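Local structure of Non-structural protein (Porcine reproductive and respiratory syndrome virus, 3IFU) at residues Glu20-Cys25 with Leu29-Leu34; Pro62-Thr67 with Ser71-Cys76; Phe82-Met87 with Val99-Glu104; Ala103-Tyr106 with Gln110-Pro113; Cys126-Ile131 with Val138-Asn143. The protein acts as the leader cysteine protease (Nsp1alpha) at the start of the viral polyprotein and probably suppresses the host's interferon-beta response. One frame throughout, in Å; residues are numbered along the deposited sequence.

Interaction 1 of 5, residues Glu20-Cys25 with Leu29-Leu34. With ZN (zinc ion), chain C.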
# COMPACT_ATOMS: atom_id res chain seq x y z
N GLU A 20 7.34 0.90 5.12
CA GLU A 20 8.44 0.33 4.36
C GLU A 20 9.73 0.77 5.05
O GLU A 20 9.89 0.54 6.25
CB GLU A 20 8.38 0.78 2.89
CG GLU A 20 7.16 0.20 2.17
CD GLU A 20 7.38 -0.02 0.68
OE1 GLU A 20 8.37 -0.69 0.31
OE2 GLU A 20 6.55 0.45 -0.13
N GLY A 21 10.64 1.42 4.35
CA GLY A 21 11.86 1.83 5.03
C GLY A 21 11.73 3.11 5.85
O GLY A 21 12.13 3.16 7.01
N GLN A 22 11.15 4.13 5.22
CA GLN A 22 10.95 5.46 5.78
C GLN A 22 10.22 5.67 7.10
O GLN A 22 9.24 5.00 7.43
CB GLN A 22 10.25 6.37 4.76
CG GLN A 22 11.16 7.07 3.76
CD GLN A 22 12.23 7.90 4.42
OE1 GLN A 22 11.96 8.66 5.37
NE2 GLN A 22 13.45 7.79 3.92
N VAL A 23 10.72 6.66 7.83
CA VAL A 23 10.17 7.10 9.09
C VAL A 23 9.37 8.32 8.62
O VAL A 23 9.91 9.19 7.94
CB VAL A 23 11.31 7.55 10.04
CG1 VAL A 23 10.75 8.18 11.29
CG2 VAL A 23 12.16 6.35 10.41
N TYR A 24 8.08 8.35 8.94
CA TYR A 24 7.23 9.47 8.52
C TYR A 24 6.62 10.16 9.73
O TYR A 24 6.50 9.56 10.79
CB TYR A 24 6.08 9.00 7.62
CG TYR A 24 6.45 8.48 6.24
CD1 TYR A 24 6.70 7.13 6.03
CD2 TYR A 24 6.50 9.34 5.14
CE1 TYR A 24 6.98 6.64 4.75
CE2 TYR A 24 6.78 8.87 3.86
CZ TYR A 24 7.02 7.52 3.67
OH TYR A 24 7.28 7.06 2.40
N CYS A 25 6.23 11.41 9.55
CA CYS A 25 5.62 12.18 10.61
C CYS A 25 4.12 11.92 10.63
O CYS A 25 3.47 11.89 9.59
CB CYS A 25 5.86 13.67 10.39
SG CYS A 25 4.87 14.72 11.46
N LEU A 29 2.61 13.74 7.36
CA LEU A 29 2.85 12.62 6.45
C LEU A 29 4.08 12.78 5.57
O LEU A 29 4.20 12.13 4.53
CB LEU A 29 1.61 12.40 5.58
CG LEU A 29 0.30 12.32 6.38
CD1 LEU A 29 -0.91 12.41 5.46
CD2 LEU A 29 0.30 11.02 7.17
N SER A 30 5.01 13.64 5.98
CA SER A 30 6.23 13.85 5.22
C SER A 30 7.36 13.09 5.89
O SER A 30 7.34 12.88 7.10
CB SER A 30 6.58 15.34 5.17
OG SER A 30 5.52 16.08 4.58
N ALA A 31 8.34 12.66 5.10
CA ALA A 31 9.49 11.92 5.62
C ALA A 31 10.16 12.67 6.77
O ALA A 31 10.29 13.89 6.72
CB ALA A 31 10.49 11.66 4.51
N ARG A 32 10.59 11.94 7.79
CA ARG A 32 11.24 12.54 8.94
C ARG A 32 12.75 12.33 8.97
O ARG A 32 13.23 11.19 8.90
CB ARG A 32 10.64 11.99 10.23
CG ARG A 32 9.72 12.97 10.92
CD ARG A 32 10.50 13.94 11.77
NE ARG A 32 10.22 13.73 13.19
CZ ARG A 32 9.04 13.92 13.76
NH1 ARG A 32 8.01 14.34 13.04
NH2 ARG A 32 8.88 13.70 15.05
N SER A 33 13.49 13.42 9.08
CA SER A 33 14.94 13.36 9.14
C SER A 33 15.41 12.96 10.54
O SER A 33 14.61 12.86 11.47
CB SER A 33 15.56 14.71 8.77
OG SER A 33 15.49 14.95 7.38
N LEU A 34 16.70 12.72 10.67
CA LEU A 34 17.28 12.35 11.94
C LEU A 34 17.28 13.57 12.85
O LEU A 34 17.52 14.69 12.40
CB LEU A 34 18.72 11.87 11.76
CG LEU A 34 18.89 10.45 11.24
CD1 LEU A 34 20.31 10.25 10.71
CD2 LEU A 34 18.57 9.48 12.37
ZN ZN C . 5.51 16.75 10.27

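Interaction 2 of 5, residues Pro62-Thr67 with Ser71-Cys76. With ZN (zinc ion), chain B.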
# COMPACT_ATOMS: atom_id res chain seq x y z
N PRO A 62 14.86 0.17 24.47
CA PRO A 62 16.27 -0.25 24.43
C PRO A 62 16.85 -0.15 23.01
O PRO A 62 16.30 -0.73 22.07
CB PRO A 62 16.21 -1.70 24.91
CG PRO A 62 15.00 -1.73 25.79
CD PRO A 62 14.01 -0.93 24.97
N ARG A 63 17.94 0.59 22.86
CA ARG A 63 18.62 0.76 21.56
C ARG A 63 19.06 -0.62 21.07
O ARG A 63 19.58 -1.42 21.85
CB ARG A 63 19.84 1.66 21.73
CG ARG A 63 19.81 2.97 20.96
CD ARG A 63 20.11 2.77 19.48
NE ARG A 63 20.67 3.99 18.89
CZ ARG A 63 21.14 4.09 17.65
NH1 ARG A 63 21.12 3.04 16.83
NH2 ARG A 63 21.63 5.24 17.22
N ALA A 64 18.86 -0.90 19.78
CA ALA A 64 19.25 -2.20 19.24
C ALA A 64 19.29 -2.30 17.72
O ALA A 64 19.17 -1.30 17.00
CB ALA A 64 18.34 -3.28 19.81
N PHE A 65 19.46 -3.53 17.24
CA PHE A 65 19.52 -3.83 15.81
C PHE A 65 18.21 -4.47 15.38
O PHE A 65 17.61 -5.25 16.12
CB PHE A 65 20.66 -4.80 15.52
CG PHE A 65 22.02 -4.27 15.85
CD1 PHE A 65 22.79 -3.64 14.87
CD2 PHE A 65 22.53 -4.38 17.14
CE1 PHE A 65 24.06 -3.14 15.17
CE2 PHE A 65 23.79 -3.89 17.46
CZ PHE A 65 24.56 -3.27 16.47
N PRO A 66 17.74 -4.16 14.16
CA PRO A 66 16.49 -4.76 13.68
C PRO A 66 16.66 -6.25 13.39
O PRO A 66 17.58 -6.65 12.68
CB PRO A 66 16.18 -3.96 12.41
CG PRO A 66 16.81 -2.62 12.68
CD PRO A 66 18.13 -3.02 13.30
N THR A 67 15.78 -7.08 13.95
CA THR A 67 15.83 -8.52 13.72
C THR A 67 15.05 -8.82 12.43
O THR A 67 14.24 -8.00 11.99
CB THR A 67 15.21 -9.29 14.90
OG1 THR A 67 16.07 -9.18 16.04
CG2 THR A 67 15.02 -10.76 14.57
N SER A 71 11.17 -4.95 13.51
CA SER A 71 11.72 -3.69 13.03
C SER A 71 10.65 -2.60 12.94
O SER A 71 9.61 -2.78 12.32
CB SER A 71 12.35 -3.88 11.65
OG SER A 71 13.00 -2.70 11.23
N PRO A 72 10.90 -1.43 13.56
CA PRO A 72 12.07 -1.02 14.35
C PRO A 72 12.32 -1.93 15.55
O PRO A 72 11.38 -2.31 16.24
CB PRO A 72 11.70 0.40 14.79
CG PRO A 72 10.84 0.88 13.67
CD PRO A 72 9.97 -0.31 13.39
N ALA A 73 13.58 -2.27 15.81
CA ALA A 73 13.90 -3.15 16.93
C ALA A 73 13.31 -2.64 18.26
O ALA A 73 13.61 -1.52 18.69
CB ALA A 73 15.41 -3.29 17.07
N GLY A 74 12.47 -3.46 18.88
CA GLY A 74 11.88 -3.07 20.15
C GLY A 74 10.48 -2.48 20.11
O GLY A 74 9.70 -2.62 21.06
N ALA A 75 10.15 -1.79 19.02
CA ALA A 75 8.83 -1.19 18.89
C ALA A 75 8.34 -1.36 17.46
O ALA A 75 8.10 -0.39 16.75
CB ALA A 75 8.89 0.30 19.25
N CYS A 76 8.19 -2.62 17.04
CA CYS A 76 7.76 -2.90 15.69
C CYS A 76 6.33 -2.41 15.41
O CYS A 76 5.91 -2.36 14.25
CB CYS A 76 7.90 -4.40 15.38
SG CYS A 76 6.94 -5.57 16.39
ZN ZN B . 8.91 -6.75 17.48

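Interaction 3 of 5, residues Phe82-Met87 with Val99-Glu104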
# COMPACT_ATOMS: atom_id res chain seq x y z
N PHE A 82 0.41 3.16 10.30
CA PHE A 82 -0.15 3.56 9.02
C PHE A 82 -1.16 2.56 8.43
O PHE A 82 -2.26 2.96 8.04
CB PHE A 82 0.97 3.82 7.99
CG PHE A 82 0.46 4.22 6.65
CD1 PHE A 82 -0.13 5.47 6.45
CD2 PHE A 82 0.48 3.32 5.58
CE1 PHE A 82 -0.69 5.82 5.22
CE2 PHE A 82 -0.08 3.66 4.35
CZ PHE A 82 -0.67 4.91 4.18
N PRO A 83 -0.80 1.27 8.33
CA PRO A 83 -1.75 0.29 7.77
C PRO A 83 -3.09 0.24 8.50
O PRO A 83 -4.15 0.16 7.87
CB PRO A 83 -0.99 -1.03 7.88
CG PRO A 83 0.41 -0.60 7.70
CD PRO A 83 0.51 0.63 8.57
N ILE A 84 -3.06 0.27 9.83
CA ILE A 84 -4.29 0.24 10.61
C ILE A 84 -5.12 1.50 10.35
O ILE A 84 -6.34 1.44 10.23
CB ILE A 84 -4.02 0.12 12.13
CG1 ILE A 84 -3.44 -1.27 12.45
CG2 ILE A 84 -5.29 0.35 12.91
CD1 ILE A 84 -2.88 -1.40 13.85
N ALA A 85 -4.45 2.64 10.25
CA ALA A 85 -5.16 3.88 9.99
C ALA A 85 -5.74 3.91 8.57
O ALA A 85 -6.88 4.34 8.39
CB ALA A 85 -4.23 5.07 10.21
N ARG A 86 -4.98 3.47 7.58
CA ARG A 86 -5.49 3.50 6.21
C ARG A 86 -6.67 2.57 5.97
O ARG A 86 -7.63 2.95 5.30
CB ARG A 86 -4.42 3.15 5.18
CG ARG A 86 -4.86 3.54 3.77
CD ARG A 86 -4.54 5.01 3.52
NE ARG A 86 -5.58 5.82 2.89
CZ ARG A 86 -6.81 5.98 3.37
NH1 ARG A 86 -7.18 5.37 4.49
NH2 ARG A 86 -7.66 6.79 2.76
N MET A 87 -6.58 1.36 6.49
CA MET A 87 -7.64 0.37 6.32
C MET A 87 -8.85 0.69 7.17
O MET A 87 -9.93 0.14 6.97
CB MET A 87 -7.12 -1.02 6.68
CG MET A 87 -5.79 -1.37 6.04
SD MET A 87 -5.31 -3.10 6.27
CE MET A 87 -4.61 -3.06 7.90
N VAL A 99 -4.03 10.31 13.44
CA VAL A 99 -3.72 10.94 14.72
C VAL A 99 -4.25 10.16 15.95
O VAL A 99 -3.56 10.07 16.97
CB VAL A 99 -4.26 12.38 14.74
CG1 VAL A 99 -4.05 13.01 16.09
CG2 VAL A 99 -3.56 13.20 13.66
N ARG A 100 -5.46 9.60 15.84
CA ARG A 100 -6.05 8.84 16.95
C ARG A 100 -5.39 7.47 17.10
O ARG A 100 -5.21 6.98 18.21
CB ARG A 100 -7.55 8.64 16.72
CG ARG A 100 -8.32 9.92 16.47
CD ARG A 100 -8.57 10.69 17.74
NE ARG A 100 -9.47 9.98 18.64
CZ ARG A 100 -9.82 10.41 19.85
NH1 ARG A 100 -9.33 11.55 20.30
NH2 ARG A 100 -10.64 9.70 20.61
N VAL A 101 -5.04 6.86 15.97
CA VAL A 101 -4.39 5.55 15.95
C VAL A 101 -2.98 5.60 16.56
O VAL A 101 -2.59 4.72 17.33
CB VAL A 101 -4.29 5.01 14.52
CG1 VAL A 101 -3.40 3.77 14.48
CG2 VAL A 101 -5.67 4.68 14.00
N ALA A 102 -2.21 6.63 16.22
CA ALA A 102 -0.86 6.79 16.74
C ALA A 102 -0.92 7.00 18.26
O ALA A 102 -0.24 6.31 19.02
CB ALA A 102 -0.17 7.97 16.07
N ALA A 103 -1.75 7.96 18.68
CA ALA A 103 -1.90 8.28 20.10
C ALA A 103 -2.25 7.05 20.93
O ALA A 103 -1.69 6.84 22.00
CB ALA A 103 -2.99 9.37 20.28
N GLU A 104 -3.20 6.25 20.45
CA GLU A 104 -3.60 5.04 21.16
C GLU A 104 -2.42 4.08 21.32
O GLU A 104 -2.09 3.68 22.43
CB GLU A 104 -4.72 4.31 20.41
CG GLU A 104 -6.11 4.80 20.69
CD GLU A 104 -6.51 4.64 22.16
OE1 GLU A 104 -6.00 3.71 22.82
OE2 GLU A 104 -7.35 5.43 22.63

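Interaction 4 of 5, residues Ala103-Tyr106 with Gln110-Pro113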
# COMPACT_ATOMS: atom_id res chain seq x y z
N ALA A 103 -1.75 7.96 18.68
CA ALA A 103 -1.90 8.28 20.10
C ALA A 103 -2.25 7.05 20.93
O ALA A 103 -1.69 6.84 22.00
CB ALA A 103 -2.99 9.37 20.28
N GLU A 104 -3.20 6.25 20.45
CA GLU A 104 -3.60 5.04 21.16
C GLU A 104 -2.42 4.08 21.32
O GLU A 104 -2.09 3.68 22.43
CB GLU A 104 -4.72 4.31 20.41
CG GLU A 104 -6.11 4.80 20.69
CD GLU A 104 -6.51 4.64 22.16
OE1 GLU A 104 -6.00 3.71 22.82
OE2 GLU A 104 -7.35 5.43 22.63
N ILE A 105 -1.80 3.73 20.20
CA ILE A 105 -0.68 2.80 20.19
C ILE A 105 0.51 3.31 21.00
O ILE A 105 1.06 2.58 21.83
CB ILE A 105 -0.29 2.46 18.72
CG1 ILE A 105 -1.43 1.67 18.06
CG2 ILE A 105 1.00 1.66 18.68
CD1 ILE A 105 -1.20 1.30 16.62
N TYR A 106 0.90 4.57 20.77
CA TYR A 106 2.01 5.16 21.52
C TYR A 106 1.74 5.06 23.02
O TYR A 106 2.63 4.70 23.80
CB TYR A 106 2.19 6.63 21.16
CG TYR A 106 3.19 6.88 20.07
CD1 TYR A 106 2.98 6.42 18.78
CD2 TYR A 106 4.36 7.59 20.33
CE1 TYR A 106 3.89 6.65 17.77
CE2 TYR A 106 5.29 7.83 19.33
CZ TYR A 106 5.05 7.36 18.05
OH TYR A 106 5.98 7.55 17.06
N GLN A 110 2.65 -0.62 22.81
CA GLN A 110 2.65 -1.97 22.27
C GLN A 110 1.34 -2.18 21.53
O GLN A 110 0.42 -1.37 21.65
CB GLN A 110 2.78 -2.99 23.40
CG GLN A 110 1.75 -2.81 24.51
CD GLN A 110 1.86 -3.87 25.60
OE1 GLN A 110 2.95 -4.14 26.12
NE2 GLN A 110 0.72 -4.47 25.96
N LEU A 111 1.25 -3.25 20.76
CA LEU A 111 0.03 -3.56 20.02
C LEU A 111 -0.58 -4.76 20.71
O LEU A 111 0.11 -5.74 21.01
CB LEU A 111 0.35 -3.87 18.56
CG LEU A 111 -0.76 -3.68 17.51
CD1 LEU A 111 -1.61 -2.44 17.80
CD2 LEU A 111 -0.10 -3.57 16.14
N THR A 112 -1.88 -4.70 20.97
CA THR A 112 -2.53 -5.79 21.67
C THR A 112 -3.99 -5.95 21.23
O THR A 112 -4.58 -5.03 20.66
CB THR A 112 -2.48 -5.52 23.18
OG1 THR A 112 -2.83 -6.71 23.88
CG2 THR A 112 -3.45 -4.42 23.57
N PRO A 113 -4.59 -7.13 21.49
CA PRO A 113 -5.99 -7.34 21.09
C PRO A 113 -6.89 -6.23 21.64
O PRO A 113 -7.86 -5.82 20.99
CB PRO A 113 -6.33 -8.70 21.69
CG PRO A 113 -5.03 -9.42 21.61
CD PRO A 113 -4.03 -8.37 22.06

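Interaction 5 of 5, residues Cys126-Ile131 with Val138-Asn143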
# COMPACT_ATOMS: atom_id res chain seq x y z
N CYS A 126 -11.43 -4.83 8.96
CA CYS A 126 -10.18 -5.59 8.91
C CYS A 126 -10.39 -7.01 9.42
O CYS A 126 -11.14 -7.24 10.36
CB CYS A 126 -9.08 -4.89 9.72
SG CYS A 126 -8.56 -3.28 9.11
N ARG A 127 -9.71 -7.95 8.79
CA ARG A 127 -9.80 -9.36 9.16
C ARG A 127 -8.40 -9.94 9.09
O ARG A 127 -7.60 -9.50 8.28
CB ARG A 127 -10.70 -10.10 8.17
CG ARG A 127 -12.14 -9.58 8.11
CD ARG A 127 -13.00 -10.10 9.27
NE ARG A 127 -14.35 -9.53 9.26
CZ ARG A 127 -14.65 -8.29 9.63
NH1 ARG A 127 -13.71 -7.45 10.04
NH2 ARG A 127 -15.91 -7.87 9.57
N TRP A 128 -8.11 -10.91 9.96
CA TRP A 128 -6.81 -11.58 9.94
C TRP A 128 -6.92 -12.76 8.99
O TRP A 128 -8.00 -13.31 8.81
CB TRP A 128 -6.41 -12.09 11.32
CG TRP A 128 -5.95 -11.03 12.26
CD1 TRP A 128 -6.65 -10.48 13.30
CD2 TRP A 128 -4.67 -10.36 12.24
NE1 TRP A 128 -5.90 -9.51 13.92
CE2 TRP A 128 -4.68 -9.42 13.30
CE3 TRP A 128 -3.53 -10.47 11.44
CZ2 TRP A 128 -3.59 -8.58 13.56
CZ3 TRP A 128 -2.44 -9.64 11.70
CH2 TRP A 128 -2.48 -8.71 12.76
N TYR A 129 -5.82 -13.14 8.36
CA TYR A 129 -5.82 -14.26 7.44
C TYR A 129 -4.52 -15.02 7.59
O TYR A 129 -3.46 -14.42 7.80
CB TYR A 129 -5.94 -13.78 5.99
CG TYR A 129 -7.24 -13.11 5.63
CD1 TYR A 129 -8.30 -13.84 5.11
CD2 TYR A 129 -7.41 -11.74 5.81
CE1 TYR A 129 -9.50 -13.23 4.77
CE2 TYR A 129 -8.60 -11.11 5.48
CZ TYR A 129 -9.65 -11.86 4.96
OH TYR A 129 -10.83 -11.23 4.63
N PRO A 130 -4.58 -16.36 7.50
CA PRO A 130 -3.37 -17.17 7.61
C PRO A 130 -2.62 -16.93 6.31
O PRO A 130 -3.19 -17.12 5.24
CB PRO A 130 -3.91 -18.60 7.70
CG PRO A 130 -5.27 -18.41 8.31
CD PRO A 130 -5.79 -17.20 7.59
N ILE A 131 -1.37 -16.51 6.39
CA ILE A 131 -0.62 -16.25 5.17
C ILE A 131 -0.46 -17.54 4.37
O ILE A 131 0.02 -18.55 4.90
CB ILE A 131 0.77 -15.66 5.47
CG1 ILE A 131 0.63 -14.32 6.19
CG2 ILE A 131 1.54 -15.47 4.18
CD1 ILE A 131 1.93 -13.80 6.79
N VAL A 138 -1.74 -2.51 1.28
CA VAL A 138 -1.36 -2.30 2.66
C VAL A 138 -1.87 -3.37 3.62
O VAL A 138 -2.93 -3.95 3.42
CB VAL A 138 -1.86 -0.93 3.15
CG1 VAL A 138 -1.23 0.18 2.34
CG2 VAL A 138 -3.37 -0.89 3.03
N GLY A 139 -1.09 -3.62 4.67
CA GLY A 139 -1.51 -4.61 5.64
C GLY A 139 -0.55 -4.72 6.81
O GLY A 139 0.51 -4.11 6.83
N VAL A 140 -0.96 -5.49 7.80
CA VAL A 140 -0.12 -5.71 8.96
C VAL A 140 0.18 -7.19 8.98
O VAL A 140 -0.72 -8.01 9.08
CB VAL A 140 -0.84 -5.29 10.26
CG1 VAL A 140 0.09 -5.48 11.45
CG2 VAL A 140 -1.28 -3.84 10.17
N TYR A 141 1.45 -7.53 8.83
CA TYR A 141 1.88 -8.92 8.86
C TYR A 141 2.29 -9.19 10.28
O TYR A 141 2.81 -8.31 10.94
CB TYR A 141 3.04 -9.11 7.89
CG TYR A 141 2.59 -8.95 6.46
CD1 TYR A 141 2.31 -10.06 5.67
CD2 TYR A 141 2.36 -7.67 5.93
CE1 TYR A 141 1.81 -9.91 4.38
CE2 TYR A 141 1.85 -7.52 4.64
CZ TYR A 141 1.57 -8.64 3.88
OH TYR A 141 1.04 -8.50 2.61
N ALA A 142 2.05 -10.41 10.75
CA ALA A 142 2.39 -10.70 12.13
C ALA A 142 2.50 -12.17 12.48
O ALA A 142 2.19 -13.05 11.68
CB ALA A 142 1.34 -10.05 13.04
N ASN A 143 2.98 -12.41 13.70
CA ASN A 143 3.10 -13.74 14.27
C ASN A 143 2.75 -13.52 15.74
O ASN A 143 2.08 -12.53 16.05
CB ASN A 143 4.50 -14.36 14.07
CG ASN A 143 5.63 -13.56 14.68
OD1 ASN A 143 6.80 -13.81 14.37
ND2 ASN A 143 5.31 -12.62 15.55

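Interaction 1 of 5, residues Glu20-Cys25 with Leu29-Leu34
V23 and R32 open the exchange of backbone bonds that folds 29-34 back over strand 23-25: the amide N of R32 reaches V23 O at 2.8 Å in a nearly straight bond (168°). Two residues on, the amide of C25 is answered by S30 O, with N to O 3.1 Å. Between these bonds Y24 and A31 form a single bridge, and their remaining backbone groups bond outward, Y24 to F17 and A31 to C8. The turn closes weakly, L29 N lying 3.0 Å from C25 O at a poor angle of 132°.

Side chains divide their polar work differently. Q22 OE1 accepts a weak bond from V23 N and rests against A31 CB. R32 NH2 bonds to A14 O and F50 O, and NE is also engaged outside the segments; R32 NH1 lies 3.5 Å from C25 SG. That nearby positive charge would be expected to steady a metal-bound thiolate. With SG anti to the backbone N (chi1 169°), C25 SG binds the zinc at 2.4 Å. C8, C10 and C28 complete the four-cysteine site of the Nsp1alpha N-terminal zinc finger.

Interaction 2 of 5, residues Pro62-Thr67 with Ser71-Cys76
A73, the second residue of a type II beta turn from P72 to A75, presses against the chain of A64, F65 and P66, and this corner is the tight part of the contact. Its methyl is pushed against the backbone: A73 CB sits 3.1 Å from F65 O. The neighbouring peptide nitrogen follows, P66 N being 3.8 Å from A73 CB. A64 adds a methyl of its own, A64 CB to A73 CB 4.0 Å. No hydrogen bond crosses between the segments. The turn instead supports itself through A75 N to P72 O (3.1 Å), G74 has the positive phi (97°) usual at the third position of such a turn, and the peptide bond before P72 is cis.

Away from this buried methyl the contact thins toward solvent. The ring of P66 meets S71 through P66 CB and S71 OG, 3.6 Å apart, a grazing touch between exposed or partly exposed residues, while F65 starts its side chain away from the turn. Beyond the turn the chain enters the second zinc site, where C70, H146 and the terminal carboxylate of M180 share the metal with C76. There C76 SG, set between its backbone N and carbonyl carbon (chi1 62°), binds zinc at 2.5 Å.

Interaction 3 of 5, residues Phe82-Met87 with Val99-Glu104
Two helices of the papain-like protease, 81-87 and 94-108, meet where V101 faces I84 and A85, a small apolar contact of the helical region. It illustrates how one branched side chain can serve two neighbours. V101 points its CB at the other helix and divides its methyls: CG1 lies anti to the backbone N (chi1 170°) and goes to I84, CG2 to A85. The first pair is V101 CG1 with I84 CG2 at 4.2 Å. The second is V101 CG2 with A85 CB at 4.1 Å. The small A85 is consistent with the close approach here, the CA atoms of A85 and V101 being 6.2 Å apart.

No polar bond links the two segments; each helix looks after its own amides, as in R86 N to F82 O (2.8 Å) and E104 N to R100 O (3.1 Å). Around the contact M98 of the second helix extends the interface to F82 and A85, while I84 also leans on L116 and V140. F82 and R86 pack on G137 and N161 of the second subunit, respectively. V101 also reaches past the methyl to the main chain, its CG2 standing 4.1 Å from A85 CA.

Interaction 4 of 5, residues Ala103-Tyr106 with Gln110-Pro113
I105 and L111 meet by their outermost methyls where helix 94-108 ends and the chain turns toward helix 113-118. Their side chains cross at a slant instead of lying alongside each other, and a single methyl does the work on the L111 side. I105 CD1 comes within 3.9 Å of L111 CD1, and the same L111 CD1 also touches I105 CG1 at 4.1 Å. The isoleucine reaches that far because its chain is stretched out: CG1 stands anti to the carbonyl carbon, and chi2 of 179° carries CD1 to the end of a straight arm. L111 gets there by bending. Its CB does not aim at the helix, but with CG anti to the backbone N (chi1 -157°) and chi2 at 39°, CD1 swings back toward I105.

Behind this touch the backbones draw close without bonding, I105 O and Q110 N being 3.7 Å apart. Q110 starts its side chain away from the helix and packs on C178, near M180. Further cover for the apolar pair comes from I81 and V115 beside I105, and from L116 beside L111. The backbone of L111 bonds to A179, and T112 OG1 to E177 O, so the C-terminal tail lies along the loop. With T112 at the N-cap position of helix 113-118, the arrangement is that of a helix-loop-helix connection in the helical part of the papain-like protease fold, its short linker touching the first helix through an aliphatic pair and bonded to the C-terminal tail.

Interaction 5 of 5, residues Cys126-Ile131 with Val138-Asn143
W128 and A142 meet across a sheet in which their strands are not neighbours: strand 157-160 runs between 127-130 and 140-142, and W128 and V140 are still 9.0 Å apart at their CA atoms. What bridges the gap is a bulky side chain on one strand and a shallow hollow on the other. The indole of W128 leans over so that its six-membered ring enters the dip left by the small A142, beside V140. Its CZ3 atom lies 4.0 Å from A142 CB and only 3.5 Å from V140 O. The neighbouring corner of the ring, W128 CH2, touches V140 CG1 at 4.3 Å, so V140 forms one wall of the hollow with both its carbonyl and a methyl. L159, from the strand in between, and P175 further bound the indole.

Alternation along the strand sends Y141 the other way, and a second contact forms there, edge-on. I131 points its CB across and brings CD1 to the edge of the tyrosine ring, close to the ring plane, 3.9 Å from Y141 CD1; the two side chains cross at about a right angle. V158 and P151 also pack against this tyrosine.

No hydrogen bond joins the two segments. Strand 157-160 bonds R127 and Y129 on one side and V140 on the other, with I131 bonding to T156 just before it. The chemistry between the two segments is therefore almost wholly apolar, which implies a division of labour: the backbone bonds of strand 157-160 set the spacing, and the apolar side chains add close contacts reaching across it on both faces of the sheet.

In the fold
Interactions 3 and 4 form one piece of the core: both use helix 94-108, and I84 CD1 packs on I105 CD1 and L111 CD2. Interaction 5 joins that core from the sheet, with P83 lying on G139 and V140, and M87 on C126. All three are buried and apolar, with no hydrogen bond across the segments. Interaction 1 is buried too, yet works through backbone bonds and a metal thiolate in the separate N-terminal zinc finger, its centre about 20 Å from that of interaction 4. Interaction 2 is the surface contact, a turn beside the second zinc. Interactions 1, 3 and 5 also reach the second subunit, whereas 2 and 4 do not.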